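Local coordinates for protein protelomerase (Agrobacterium tumefaciens, PDB 4F43) that probably cleaves replicated telomere DNA and rejoins the strands, generating the hairpin ends of a linear chromosome and protecting them, at residues D54-I59 with T73-A78; A184-K187 with G191-F194; D243-L248 with P259-L264. The protein carries 1 engineered substitution. One frame throughout, in Å; residues are numbered along the deposited sequence.

Interaction 1 (D54-I59 with T73-A78); sequences DAEIAI and TKYRNA. With nucleotides of chain B.
Glu56 of helix 46-59 and Tyr75 of helix 65-82 mark the nearest approach of two helical segments that stay well separated, their CA atoms 9.9 Å apart. Two long side chains bridge the gap. Tyr75 leans its phenol toward the neighbouring helix, and its OH donates to Glu56 OE1 over 3.1 Å. The oxygen receives the bond on its anti lone pair, the one facing away from the other carboxylate oxygen, and the carboxylate and ring planes stand 64° apart. Glu56 reaches this position by folding rather than extending: chi1 (-147°) sets CG obliquely against the ring, 3.6 Å from Tyr75 CZ, and the bend at chi2 (66°) turns the carboxylate so that OE1 meets Tyr75 OH. The same OE1 has a stronger partner in Arg32, whose NE forms a salt bridge with it, and Phe36 meets the Tyr75 ring edge-to-face; both come from helix 28-40. Residues flanking Tyr75 turn to the DNA of chain B instead. Thr73 OG1 donates to OP2 of DT20 at 2.6 Å, and Arg76 NE reaches OP1 of the same phosphate at 3.1 Å, with that oxygen at the guanidinium edge and in its plane. One phosphate onward, Asn77 ND2 bonds to OP2 of DA21 at 3.1 Å. Arg76 NH1 is anchored on the carbonyls of Leu90 and Ala93, which fixes the rotation of the group. The carboxylate of buried Glu56, with one oxygen held by both an arginine and a phenol, is probably ionised, and its two bonds link helices 28-40, 46-59 and 65-82, the last of which contacts the DNA.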
loop_
_atom_site.group_PDB
_atom_site.type_symbol
_atom_site.label_atom_id
_atom_site.label_comp_id
_atom_site.label_asym_id
_atom_site.label_seq_id
_atom_site.Cartn_x
_atom_site.Cartn_y
_atom_site.Cartn_z
ATOM N N ASP A 54 17.999 2.053 -24.965
ATOM C CA ASP A 54 19.295 2.510 -24.472
ATOM C C ASP A 54 19.298 4.021 -24.288
ATOM O O ASP A 54 19.833 4.532 -23.304
ATOM C CB ASP A 54 20.424 2.082 -25.411
ATOM C CG ASP A 54 20.840 0.640 -25.202
ATOM O OD1 ASP A 54 21.951 0.274 -25.642
ATOM O OD2 ASP A 54 20.060 -0.124 -24.595
ATOM N N ALA A 55 18.696 4.732 -25.235
ATOM C CA ALA A 55 18.572 6.180 -25.126
ATOM C C ALA A 55 17.646 6.549 -23.970
ATOM O O ALA A 55 17.979 7.397 -23.134
ATOM C CB ALA A 55 18.062 6.771 -26.432
ATOM N N GLU A 56 16.487 5.893 -23.923
ATOM C CA GLU A 56 15.496 6.157 -22.884
ATOM C C GLU A 56 16.067 5.907 -21.488
ATOM O O GLU A 56 15.769 6.641 -20.546
ATOM C CB GLU A 56 14.247 5.302 -23.104
ATOM C CG GLU A 56 12.958 5.978 -22.669
ATOM C CD GLU A 56 12.631 7.193 -23.515
ATOM O OE1 GLU A 56 12.001 8.135 -22.990
ATOM O OE2 GLU A 56 12.997 7.202 -24.710
ATOM N N ILE A 57 16.887 4.868 -21.366
ATOM C CA ILE A 57 17.582 4.573 -20.118
ATOM C C ILE A 57 18.629 5.644 -19.837
ATOM O O ILE A 57 18.785 6.097 -18.700
ATOM C CB ILE A 57 18.252 3.181 -20.161
ATOM C CG1 ILE A 57 17.224 2.089 -19.872
ATOM C CG2 ILE A 57 19.387 3.090 -19.152
ATOM C CD1 ILE A 57 16.652 2.151 -18.472
ATOM N N ALA A 58 19.331 6.058 -20.888
ATOM C CA ALA A 58 20.356 7.086 -20.774
ATOM C C ALA A 58 19.776 8.403 -20.266
ATOM O O ALA A 58 20.483 9.197 -19.645
ATOM C CB ALA A 58 21.058 7.293 -22.109
ATOM N N ILE A 59 18.492 8.629 -20.533
ATOM C CA ILE A 59 17.810 9.822 -20.034
ATOM C C ILE A 59 17.836 9.897 -18.506
ATOM O O ILE A 59 18.574 10.696 -17.931
ATOM C CB ILE A 59 16.346 9.890 -20.515
ATOM C CG1 ILE A 59 16.286 9.876 -22.041
ATOM C CG2 ILE A 59 15.664 11.138 -19.973
ATOM C CD1 ILE A 59 17.003 11.037 -22.689
ATOM N N THR A 73 8.946 0.197 -14.383
ATOM C CA THR A 73 7.628 -0.413 -14.227
ATOM C C THR A 73 6.590 0.332 -15.066
ATOM O O THR A 73 5.762 -0.290 -15.739
ATOM C CB THR A 73 7.185 -0.447 -12.752
ATOM O OG1 THR A 73 8.073 -1.287 -12.003
ATOM C CG2 THR A 73 5.766 -0.982 -12.626
ATOM N N LYS A 74 6.652 1.663 -15.038
ATOM C CA LYS A 74 5.754 2.489 -15.847
ATOM C C LYS A 74 5.870 2.175 -17.340
ATOM O O LYS A 74 4.867 1.908 -18.009
ATOM C CB LYS A 74 6.018 3.978 -15.611
ATOM C CG LYS A 74 5.745 4.453 -14.195
ATOM C CD LYS A 74 5.968 5.952 -14.077
ATOM C CE LYS A 74 5.757 6.440 -12.655
ATOM N NZ LYS A 74 4.359 6.230 -12.189
ATOM N N TYR A 75 7.099 2.213 -17.851
ATOM C CA TYR A 75 7.367 1.899 -19.252
ATOM C C TYR A 75 6.829 0.525 -19.628
ATOM O O TYR A 75 6.121 0.381 -20.623
ATOM C CB TYR A 75 8.869 1.950 -19.545
ATOM C CG TYR A 75 9.435 3.341 -19.724
ATOM C CD1 TYR A 75 9.219 4.056 -20.896
ATOM C CD2 TYR A 75 10.204 3.931 -18.730
ATOM C CE1 TYR A 75 9.742 5.324 -21.065
ATOM C CE2 TYR A 75 10.731 5.197 -18.889
ATOM C CZ TYR A 75 10.496 5.889 -20.059
ATOM O OH TYR A 75 11.020 7.150 -20.220
ATOM N N ARG A 76 7.168 -0.478 -18.823
ATOM C CA ARG A 76 6.757 -1.854 -19.090
ATOM C C ARG A 76 5.238 -2.016 -19.111
ATOM O O ARG A 76 4.693 -2.695 -19.985
ATOM C CB ARG A 76 7.381 -2.811 -18.072
ATOM C CG ARG A 76 8.893 -2.914 -18.173
ATOM C CD ARG A 76 9.448 -3.886 -17.148
ATOM N NE ARG A 76 8.932 -5.235 -17.354
ATOM C CZ ARG A 76 9.448 -6.107 -18.214
ATOM N NH1 ARG A 76 10.498 -5.769 -18.950
ATOM N NH2 ARG A 76 8.914 -7.315 -18.339
ATOM N N ASN A 77 4.561 -1.394 -18.151
ATOM C CA ASN A 77 3.103 -1.416 -18.126
ATOM C C ASN A 77 2.504 -0.727 -19.347
ATOM O O ASN A 77 1.495 -1.176 -19.897
ATOM C CB ASN A 77 2.570 -0.782 -16.840
ATOM C CG ASN A 77 2.752 -1.677 -15.632
ATOM O OD1 ASN A 77 2.752 -2.903 -15.750
ATOM N ND2 ASN A 77 2.905 -1.069 -14.462
ATOM N N ALA A 78 3.140 0.361 -19.773
ATOM C CA ALA A 78 2.708 1.074 -20.970
ATOM C C ALA A 78 2.835 0.188 -22.205
ATOM O O ALA A 78 1.956 0.178 -23.067
ATOM C CB ALA A 78 3.509 2.352 -21.145
ATOM P P DT B 20 7.714 -4.733 -13.684
ATOM O OP1 DT B 20 7.037 -4.856 -14.994
ATOM O OP2 DT B 20 8.493 -3.515 -13.365
ATOM O "O5'" DT B 20 6.610 -4.942 -12.545
ATOM C "C5'" DT B 20 5.699 -6.034 -12.624
ATOM C "C4'" DT B 20 4.637 -5.933 -11.543
ATOM O "O4'" DT B 20 5.269 -6.007 -10.240
ATOM C "C3'" DT B 20 3.825 -4.640 -11.550
ATOM O "O3'" DT B 20 2.461 -4.912 -11.242
ATOM C "C2'" DT B 20 4.487 -3.805 -10.458
ATOM C "C1'" DT B 20 4.915 -4.879 -9.468
ATOM N N1 DT B 20 6.096 -4.474 -8.671
ATOM C C2 DT B 20 6.028 -4.518 -7.298
ATOM O O2 DT B 20 5.038 -4.881 -6.688
ATOM N N3 DT B 20 7.174 -4.120 -6.662
ATOM C C4 DT B 20 8.354 -3.692 -7.241
ATOM O O4 DT B 20 9.327 -3.355 -6.571
ATOM C C5 DT B 20 8.348 -3.670 -8.683
ATOM C C7 DT B 20 9.560 -3.228 -9.441
ATOM C C6 DT B 20 7.236 -4.055 -9.321
ATOM P P DA B 21 1.378 -3.725 -11.245
ATOM O OP1 DA B 21 0.103 -4.274 -11.758
ATOM O OP2 DA B 21 1.989 -2.549 -11.905
ATOM O "O5'" DA B 21 1.195 -3.381 -9.694
ATOM C "C5'" DA B 21 0.519 -4.294 -8.831
ATOM C "C4'" DA B 21 0.431 -3.760 -7.411
ATOM O "O4'" DA B 21 1.762 -3.462 -6.922
ATOM C "C3'" DA B 21 -0.359 -2.466 -7.233
ATOM O "O3'" DA B 21 -0.929 -2.432 -5.932
ATOM C "C2'" DA B 21 0.730 -1.411 -7.357
ATOM C "C1'" DA B 21 1.820 -2.100 -6.550
ATOM N N9 DA B 21 3.172 -1.618 -6.801
ATOM C C8 DA B 21 3.766 -1.358 -8.005
ATOM N N7 DA B 21 5.006 -0.937 -7.900
ATOM C C5 DA B 21 5.238 -0.924 -6.533
ATOM C C6 DA B 21 6.357 -0.579 -5.746
ATOM N N6 DA B 21 7.532 -0.153 -6.228
ATOM N N1 DA B 21 6.220 -0.692 -4.412
ATOM C C2 DA B 21 5.069 -1.114 -3.887
ATOM N N3 DA B 21 3.955 -1.465 -4.518
ATOM C C4 DA B 21 4.114 -1.345 -5.845
#

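Interaction 2 (A184-K187 with G191-F194); sequences AKTK and GTKF. With nucleotides of chain B.
Thr186 packs against Thr192 and Phe194 inside the long loop that joins antiparallel neighbours, strands 177-180 and 198-201, in the four-stranded sheet of the telomere resolvase catalytic domain. The tight part is the buried pair of threonines: Thr186 CB lies 3.5 Å from Thr192 OG1, with no hydrogen bond across the contact. Each threonine holds its OG1 between its own backbone N and carbonyl carbon (chi1 63° in Thr186), and each hydroxyl bonds weakly to a loop amide, that of Gln188 for Thr186 and of Gly189 for Thr192. The outer side is looser. Exposed Phe194 crosses Thr186 at about a right angle, approaching OG1 obliquely through CD1 at 3.4 Å, while the end of Lys193 leads away to a cation-pi contact with Tyr198. Lys185 and Lys187, with positive phi on either side of Thr186, serve the DNA of chain B instead. Lys187 NZ makes weak bonds to O2 and O4' of DC15. Lys185 N donates to OP1 of DT22 at 2.9 Å, and its side chain, bent at chi3, runs to an adenine N3 and to DT14, where NZ bonds to O5' at 2.8 Å and to O4' of the same nucleotide at 3.2 Å.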
loop_
_atom_site.group_PDB
_atom_site.type_symbol
_atom_site.label_atom_id
_atom_site.label_comp_id
_atom_site.label_asym_id
_atom_site.label_seq_id
_atom_site.Cartn_x
_atom_site.Cartn_y
_atom_site.Cartn_z
ATOM N N ALA A 184 -5.330 -5.897 -1.259
ATOM C CA ALA A 184 -4.653 -5.205 -2.347
ATOM C C ALA A 184 -3.258 -5.784 -2.554
ATOM O O ALA A 184 -2.791 -6.594 -1.752
ATOM C CB ALA A 184 -4.573 -3.714 -2.060
ATOM N N LYS A 185 -2.609 -5.369 -3.640
ATOM C CA LYS A 185 -1.245 -5.793 -3.968
ATOM C C LYS A 185 -1.096 -7.301 -4.176
ATOM O O LYS A 185 0.018 -7.827 -4.149
ATOM C CB LYS A 185 -0.256 -5.321 -2.899
ATOM C CG LYS A 185 -0.218 -3.815 -2.688
ATOM C CD LYS A 185 0.849 -3.441 -1.672
ATOM C CE LYS A 185 2.218 -3.945 -2.111
ATOM N NZ LYS A 185 3.255 -3.736 -1.063
ATOM N N THR A 186 -2.212 -7.992 -4.386
ATOM C CA THR A 186 -2.191 -9.443 -4.538
ATOM C C THR A 186 -1.678 -9.868 -5.909
ATOM O O THR A 186 -1.078 -10.935 -6.049
ATOM C CB THR A 186 -3.586 -10.059 -4.323
ATOM O OG1 THR A 186 -4.486 -9.582 -5.331
ATOM C CG2 THR A 186 -4.124 -9.696 -2.950
ATOM N N LYS A 187 -1.928 -9.031 -6.913
ATOM C CA LYS A 187 -1.576 -9.332 -8.299
ATOM C C LYS A 187 -2.214 -10.631 -8.790
ATOM O O LYS A 187 -1.703 -11.277 -9.705
ATOM C CB LYS A 187 -0.057 -9.366 -8.488
ATOM C CG LYS A 187 0.600 -7.995 -8.453
ATOM C CD LYS A 187 2.116 -8.091 -8.522
ATOM C CE LYS A 187 2.692 -8.664 -7.236
ATOM N NZ LYS A 187 4.181 -8.666 -7.247
ATOM N N GLY A 191 -2.012 -18.252 -4.435
ATOM C CA GLY A 191 -2.211 -18.357 -3.001
ATOM C C GLY A 191 -2.269 -17.019 -2.290
ATOM O O GLY A 191 -1.761 -16.877 -1.177
ATOM N N THR A 192 -2.888 -16.034 -2.931
ATOM C CA THR A 192 -3.048 -14.715 -2.330
ATOM C C THR A 192 -4.494 -14.497 -1.900
ATOM O O THR A 192 -5.359 -15.336 -2.154
ATOM C CB THR A 192 -2.628 -13.591 -3.296
ATOM O OG1 THR A 192 -3.540 -13.538 -4.399
ATOM C CG2 THR A 192 -1.218 -13.834 -3.814
ATOM N N LYS A 193 -4.754 -13.368 -1.250
ATOM C CA LYS A 193 -6.089 -13.070 -0.739
ATOM C C LYS A 193 -6.952 -12.338 -1.765
ATOM O O LYS A 193 -7.813 -11.537 -1.404
ATOM C CB LYS A 193 -5.994 -12.246 0.547
ATOM C CG LYS A 193 -5.226 -12.924 1.669
ATOM C CD LYS A 193 -5.907 -14.209 2.108
ATOM C CE LYS A 193 -5.154 -14.861 3.253
ATOM N NZ LYS A 193 -5.765 -16.158 3.646
ATOM N N PHE A 194 -6.719 -12.619 -3.043
ATOM C CA PHE A 194 -7.494 -11.999 -4.110
ATOM C C PHE A 194 -8.901 -12.584 -4.169
ATOM O O PHE A 194 -9.080 -13.766 -4.461
ATOM C CB PHE A 194 -6.794 -12.174 -5.458
ATOM C CG PHE A 194 -7.531 -11.549 -6.608
ATOM C CD1 PHE A 194 -7.515 -10.176 -6.793
ATOM C CD2 PHE A 194 -8.235 -12.333 -7.505
ATOM C CE1 PHE A 194 -8.192 -9.597 -7.850
ATOM C CE2 PHE A 194 -8.913 -11.759 -8.563
ATOM C CZ PHE A 194 -8.891 -10.389 -8.736
ATOM P P DC B 15 1.153 -10.942 -1.119
ATOM O OP1 DC B 15 -0.325 -10.997 -1.156
ATOM O OP2 DC B 15 1.881 -11.572 0.005
ATOM O "O5'" DC B 15 1.725 -11.560 -2.481
ATOM C "C5'" DC B 15 1.221 -11.090 -3.727
ATOM C "C4'" DC B 15 2.132 -11.461 -4.886
ATOM O "O4'" DC B 15 3.423 -10.820 -4.722
ATOM C "C3'" DC B 15 2.427 -12.951 -5.049
ATOM O "O3'" DC B 15 2.456 -13.287 -6.433
ATOM C "C2'" DC B 15 3.815 -13.073 -4.431
ATOM C "C1'" DC B 15 4.419 -11.788 -4.968
ATOM N N1 DC B 15 5.680 -11.386 -4.303
ATOM C C2 DC B 15 6.680 -10.773 -5.065
ATOM O O2 DC B 15 6.486 -10.581 -6.273
ATOM N N3 DC B 15 7.835 -10.408 -4.455
ATOM C C4 DC B 15 7.999 -10.635 -3.149
ATOM N N4 DC B 15 9.154 -10.257 -2.590
ATOM C C5 DC B 15 6.986 -11.261 -2.360
ATOM C C6 DC B 15 5.851 -11.619 -2.969
ATOM P P DT B 22 -2.501 -2.163 -5.742
ATOM O OP1 DT B 22 -3.190 -3.473 -5.741
ATOM O OP2 DT B 22 -2.905 -1.118 -6.709
ATOM O "O5'" DT B 22 -2.601 -1.538 -4.271
ATOM C "C5'" DT B 22 -2.304 -0.162 -4.033
ATOM C "C4'" DT B 22 -1.109 -0.003 -3.110
ATOM O "O4'" DT B 22 0.105 -0.060 -3.895
ATOM C "C3'" DT B 22 -1.019 1.330 -2.379
ATOM O "O3'" DT B 22 -1.680 1.264 -1.119
ATOM C "C2'" DT B 22 0.479 1.535 -2.187
ATOM C "C1'" DT B 22 1.137 0.547 -3.146
ATOM N N1 DT B 22 2.121 1.192 -4.067
ATOM C C2 DT B 22 3.326 1.621 -3.559
ATOM O O2 DT B 22 3.648 1.501 -2.390
ATOM N N3 DT B 22 4.163 2.197 -4.478
ATOM C C4 DT B 22 3.927 2.391 -5.825
ATOM O O4 DT B 22 4.755 2.924 -6.561
ATOM C C5 DT B 22 2.646 1.921 -6.290
ATOM C C7 DT B 22 2.267 2.074 -7.733
ATOM C C6 DT B 22 1.816 1.354 -5.403
ATOM O "O5'" DT B 14 2.627 -5.409 1.109
ATOM C "C5'" DT B 14 2.558 -6.829 1.129
ATOM C "C4'" DT B 14 2.570 -7.388 -0.281
ATOM O "O4'" DT B 14 3.732 -6.884 -0.985
ATOM C "C3'" DT B 14 2.640 -8.911 -0.362
ATOM O "O3'" DT B 14 1.594 -9.398 -1.194
ATOM C "C2'" DT B 14 4.016 -9.207 -0.953
ATOM C "C1'" DT B 14 4.320 -7.931 -1.725
ATOM N N1 DT B 14 5.774 -7.644 -1.855
ATOM C C2 DT B 14 6.306 -7.456 -3.108
ATOM O O2 DT B 14 5.644 -7.514 -4.127
ATOM N N3 DT B 14 7.649 -7.193 -3.122
ATOM C C4 DT B 14 8.497 -7.103 -2.036
ATOM O O4 DT B 14 9.694 -6.861 -2.163
ATOM C C5 DT B 14 7.873 -7.312 -0.752
ATOM C C7 DT B 14 8.691 -7.239 0.503
ATOM C C6 DT B 14 6.558 -7.568 -0.723
#

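Interaction 3 (D243-L248 with P259-L264); sequences DTVFNL and PKPYGL. With nucleotides of chain B.
A chi1 of 166° aims the two methyls of Val245 at different residues of 259-264: CG1, opposite the backbone N, goes to Pro259, and CG2, opposite the carbonyl carbon, to Pro261. CG1 rests 3.3 Å from the carbonyl O of Pro259 and 3.7 Å from its CB, which in turn lies close to the backbone O of Val245. CG2 meets Pro261 CG obliquely at 3.8 Å. The contact is wholly apolar between side chains, a wedge of valine from helix 230-248 into the proline-containing turn that leads to helix 263-276; Trp253 lies against Pro259 as well. Behind this buried layer the turn presents its other surface to the DNA of chain B. Pro261 CG also lies 3.4 Å from OP2 of DG24, so one ring packs on protein and phosphate together. The amide of Tyr262 donates to OP1 of that phosphate at 3.1 Å, with an N-H...O angle of 146°. The turn is braced by Gly263 N bonding to Lys260 O. The Tyr262 ring lies between two parts of the chain B backbone, CD1 3.7 Å from C4' of DT23 and CD2 near OP1 of DA13, both oblique to the ring, and its OH is hydrogen-bonded to the OH of Tyr304. The chemistry divides by side: apolar packing on Val245 probably steadies the turn, and a main-chain N-H, indifferent to the base, binds the phosphate.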
loop_
_atom_site.group_PDB
_atom_site.type_symbol
_atom_site.label_atom_id
_atom_site.label_comp_id
_atom_site.label_asym_id
_atom_site.label_seq_id
_atom_site.Cartn_x
_atom_site.Cartn_y
_atom_site.Cartn_z
ATOM N N ASP A 243 -1.371 15.255 5.764
ATOM C CA ASP A 243 -1.335 16.393 6.680
ATOM C C ASP A 243 -2.299 16.250 7.856
ATOM O O ASP A 243 -2.044 16.774 8.944
ATOM C CB ASP A 243 -1.582 17.705 5.935
ATOM C CG ASP A 243 -0.294 18.373 5.498
ATOM O OD1 ASP A 243 0.204 18.049 4.399
ATOM O OD2 ASP A 243 0.224 19.218 6.257
ATOM N N THR A 244 -3.404 15.545 7.640
ATOM C CA THR A 244 -4.341 15.279 8.725
ATOM C C THR A 244 -3.705 14.331 9.741
ATOM O O THR A 244 -3.848 14.519 10.951
ATOM C CB THR A 244 -5.671 14.708 8.211
ATOM O OG1 THR A 244 -6.218 15.586 7.219
ATOM C CG2 THR A 244 -6.659 14.564 9.357
ATOM N N VAL A 245 -2.990 13.324 9.242
ATOM C CA VAL A 245 -2.223 12.433 10.110
ATOM C C VAL A 245 -1.094 13.208 10.792
ATOM O O VAL A 245 -0.786 12.979 11.964
ATOM C CB VAL A 245 -1.664 11.220 9.332
ATOM C CG1 VAL A 245 -0.601 10.496 10.143
ATOM C CG2 VAL A 245 -2.788 10.266 8.963
ATOM N N PHE A 246 -0.496 14.136 10.048
ATOM C CA PHE A 246 0.539 15.021 10.572
ATOM C C PHE A 246 0.036 15.761 11.803
ATOM O O PHE A 246 0.698 15.790 12.840
ATOM C CB PHE A 246 0.943 16.047 9.510
ATOM C CG PHE A 246 2.310 15.827 8.925
ATOM C CD1 PHE A 246 3.415 16.467 9.457
ATOM C CD2 PHE A 246 2.487 15.001 7.829
ATOM C CE1 PHE A 246 4.672 16.277 8.917
ATOM C CE2 PHE A 246 3.741 14.805 7.284
ATOM C CZ PHE A 246 4.834 15.444 7.829
ATOM N N ASN A 247 -1.150 16.351 11.681
ATOM C CA ASN A 247 -1.708 17.186 12.740
ATOM C C ASN A 247 -2.327 16.412 13.901
ATOM O O ASN A 247 -2.263 16.855 15.049
ATOM C CB ASN A 247 -2.735 18.160 12.160
ATOM C CG ASN A 247 -2.124 19.123 11.162
ATOM O OD1 ASN A 247 -0.959 19.504 11.281
ATOM N ND2 ASN A 247 -2.910 19.519 10.167
ATOM N N LEU A 248 -2.927 15.263 13.604
ATOM C CA LEU A 248 -3.604 14.465 14.625
ATOM C C LEU A 248 -2.672 14.002 15.741
ATOM O O LEU A 248 -2.671 14.566 16.836
ATOM C CB LEU A 248 -4.301 13.256 13.995
ATOM C CG LEU A 248 -5.727 13.477 13.490
ATOM C CD1 LEU A 248 -6.304 12.182 12.942
ATOM C CD2 LEU A 248 -6.602 14.027 14.603
ATOM N N PRO A 259 4.376 10.883 12.263
ATOM C CA PRO A 259 3.124 10.149 12.047
ATOM C C PRO A 259 2.825 9.905 10.570
ATOM O O PRO A 259 2.695 10.855 9.798
ATOM C CB PRO A 259 2.069 11.084 12.646
ATOM C CG PRO A 259 2.804 11.877 13.663
ATOM C CD PRO A 259 4.168 12.092 13.079
ATOM N N LYS A 260 2.720 8.637 10.191
ATOM C CA LYS A 260 2.329 8.261 8.838
ATOM C C LYS A 260 1.197 7.236 8.894
ATOM O O LYS A 260 1.163 6.398 9.795
ATOM C CB LYS A 260 3.526 7.713 8.056
ATOM C CG LYS A 260 4.435 8.794 7.482
ATOM C CD LYS A 260 5.800 8.814 8.153
ATOM C CE LYS A 260 6.814 7.965 7.394
ATOM N NZ LYS A 260 6.448 6.521 7.347
ATOM N N PRO A 261 0.260 7.310 7.933
ATOM C CA PRO A 261 -0.937 6.459 7.886
ATOM C C PRO A 261 -0.649 4.959 7.951
ATOM O O PRO A 261 -1.492 4.203 8.430
ATOM C CB PRO A 261 -1.557 6.811 6.532
ATOM C CG PRO A 261 -1.128 8.214 6.286
ATOM C CD PRO A 261 0.262 8.312 6.852
ATOM N N TYR A 262 0.520 4.538 7.479
ATOM C CA TYR A 262 0.842 3.114 7.435
ATOM C C TYR A 262 1.365 2.591 8.772
ATOM O O TYR A 262 1.384 1.383 9.011
ATOM C CB TYR A 262 1.836 2.812 6.310
ATOM C CG TYR A 262 1.684 1.423 5.727
ATOM C CD1 TYR A 262 0.810 1.184 4.675
ATOM C CD2 TYR A 262 2.408 0.351 6.233
ATOM C CE1 TYR A 262 0.664 -0.085 4.139
ATOM C CE2 TYR A 262 2.269 -0.920 5.705
ATOM C CZ TYR A 262 1.396 -1.132 4.658
ATOM O OH TYR A 262 1.255 -2.394 4.128
ATOM N N GLY A 263 1.783 3.503 9.644
ATOM C CA GLY A 263 2.238 3.131 10.972
ATOM C C GLY A 263 1.117 2.529 11.798
ATOM O O GLY A 263 1.354 1.715 12.693
ATOM N N LEU A 264 -0.112 2.929 11.487
ATOM C CA LEU A 264 -1.293 2.422 12.177
ATOM C C LEU A 264 -1.508 0.939 11.889
ATOM O O LEU A 264 -2.107 0.225 12.688
ATOM C CB LEU A 264 -2.530 3.221 11.764
ATOM C CG LEU A 264 -2.494 4.723 12.050
ATOM C CD1 LEU A 264 -3.735 5.405 11.496
ATOM C CD2 LEU A 264 -2.363 4.975 13.543
ATOM P P DG B 24 1.998 6.251 3.994
ATOM O OP1 DG B 24 2.378 5.968 5.397
ATOM O OP2 DG B 24 0.733 6.961 3.696
ATOM O "O5'" DG B 24 3.188 7.069 3.309
ATOM C "C5'" DG B 24 4.536 6.695 3.570
ATOM C "C4'" DG B 24 5.508 7.665 2.921
ATOM O "O4'" DG B 24 5.384 7.597 1.477
ATOM C "C3'" DG B 24 5.307 9.138 3.283
ATOM O "O3'" DG B 24 6.578 9.733 3.517
ATOM C "C2'" DG B 24 4.650 9.717 2.034
ATOM C "C1'" DG B 24 5.401 8.919 0.982
ATOM N N9 DG B 24 4.823 8.965 -0.359
ATOM C C8 DG B 24 3.589 8.530 -0.780
ATOM N N7 DG B 24 3.382 8.718 -2.057
ATOM C C5 DG B 24 4.552 9.315 -2.512
ATOM C C6 DG B 24 4.930 9.755 -3.806
ATOM O O6 DG B 24 4.281 9.705 -4.862
ATOM N N1 DG B 24 6.214 10.302 -3.810
ATOM C C2 DG B 24 7.025 10.410 -2.704
ATOM N N2 DG B 24 8.229 10.964 -2.891
ATOM N N3 DG B 24 6.685 10.004 -1.493
ATOM C C4 DG B 24 5.443 9.470 -1.475
ATOM P P DT B 23 -2.148 2.613 -0.380
ATOM O OP1 DT B 23 -3.026 2.232 0.749
ATOM O OP2 DT B 23 -2.640 3.548 -1.414
ATOM O "O5'" DT B 23 -0.788 3.207 0.214
ATOM C "C5'" DT B 23 -0.118 2.532 1.272
ATOM C "C4'" DT B 23 1.195 3.220 1.604
ATOM O "O4'" DT B 23 2.011 3.299 0.406
ATOM C "C3'" DT B 23 1.072 4.653 2.118
ATOM O "O3'" DT B 23 1.985 4.858 3.193
ATOM C "C2'" DT B 23 1.449 5.495 0.907
ATOM C "C1'" DT B 23 2.529 4.609 0.305
ATOM N N1 DT B 23 2.859 4.910 -1.117
ATOM C C2 DT B 23 4.121 5.368 -1.411
ATOM O O2 DT B 23 4.980 5.539 -0.567
ATOM N N3 DT B 23 4.344 5.618 -2.738
ATOM C C4 DT B 23 3.457 5.464 -3.783
ATOM O O4 DT B 23 3.771 5.723 -4.943
ATOM C C5 DT B 23 2.150 4.981 -3.409
ATOM C C7 DT B 23 1.092 4.771 -4.451
ATOM C C6 DT B 23 1.918 4.732 -2.112
ATOM P P DA B 13 7.180 -0.622 4.914
ATOM O OP1 DA B 13 6.189 -0.063 5.861
ATOM O OP2 DA B 13 8.494 -1.086 5.408
ATOM O "O5'" DA B 13 6.497 -1.835 4.129
ATOM C "C5'" DA B 13 5.328 -1.605 3.355
ATOM C "C4'" DA B 13 4.875 -2.886 2.680
ATOM O "O4'" DA B 13 5.370 -2.912 1.317
ATOM C "C3'" DA B 13 5.380 -4.169 3.332
ATOM O "O3'" DA B 13 4.383 -5.176 3.239
ATOM C "C2'" DA B 13 6.602 -4.522 2.491
ATOM C "C1'" DA B 13 6.125 -4.088 1.110
ATOM N N9 DA B 13 7.198 -3.778 0.172
ATOM C C8 DA B 13 8.472 -3.374 0.458
ATOM N N7 DA B 13 9.210 -3.170 -0.608
ATOM C C5 DA B 13 8.363 -3.461 -1.665
ATOM C C6 DA B 13 8.532 -3.441 -3.064
ATOM N N6 DA B 13 9.670 -3.103 -3.682
ATOM N N1 DA B 13 7.472 -3.790 -3.819
ATOM C C2 DA B 13 6.326 -4.134 -3.224
ATOM N N3 DA B 13 6.047 -4.188 -1.924
ATOM C C4 DA B 13 7.118 -3.836 -1.197
#

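Followed from the N terminus, the three contacts come in series, none nesting with or crossing another. Interaction 1 closes the short connection between helices 46-59 and 65-82 in the N-terminal helical part. Interaction 2 folds a strand-to-strand loop of the catalytic domain on itself, and interaction 3 closes the non-helical link from helix 230-248 to helix 263-276. None touches another: centres of interactions 1 and 3 are about 34 Å apart, while interactions 2 and 3, on opposite sides of the chain's centre, approach to about 6 Å between nearest atoms. The hairpin DNA joins them, its consecutive nucleotides DT20 to DG24 passing from interaction 1 through interaction 2 to interaction 3.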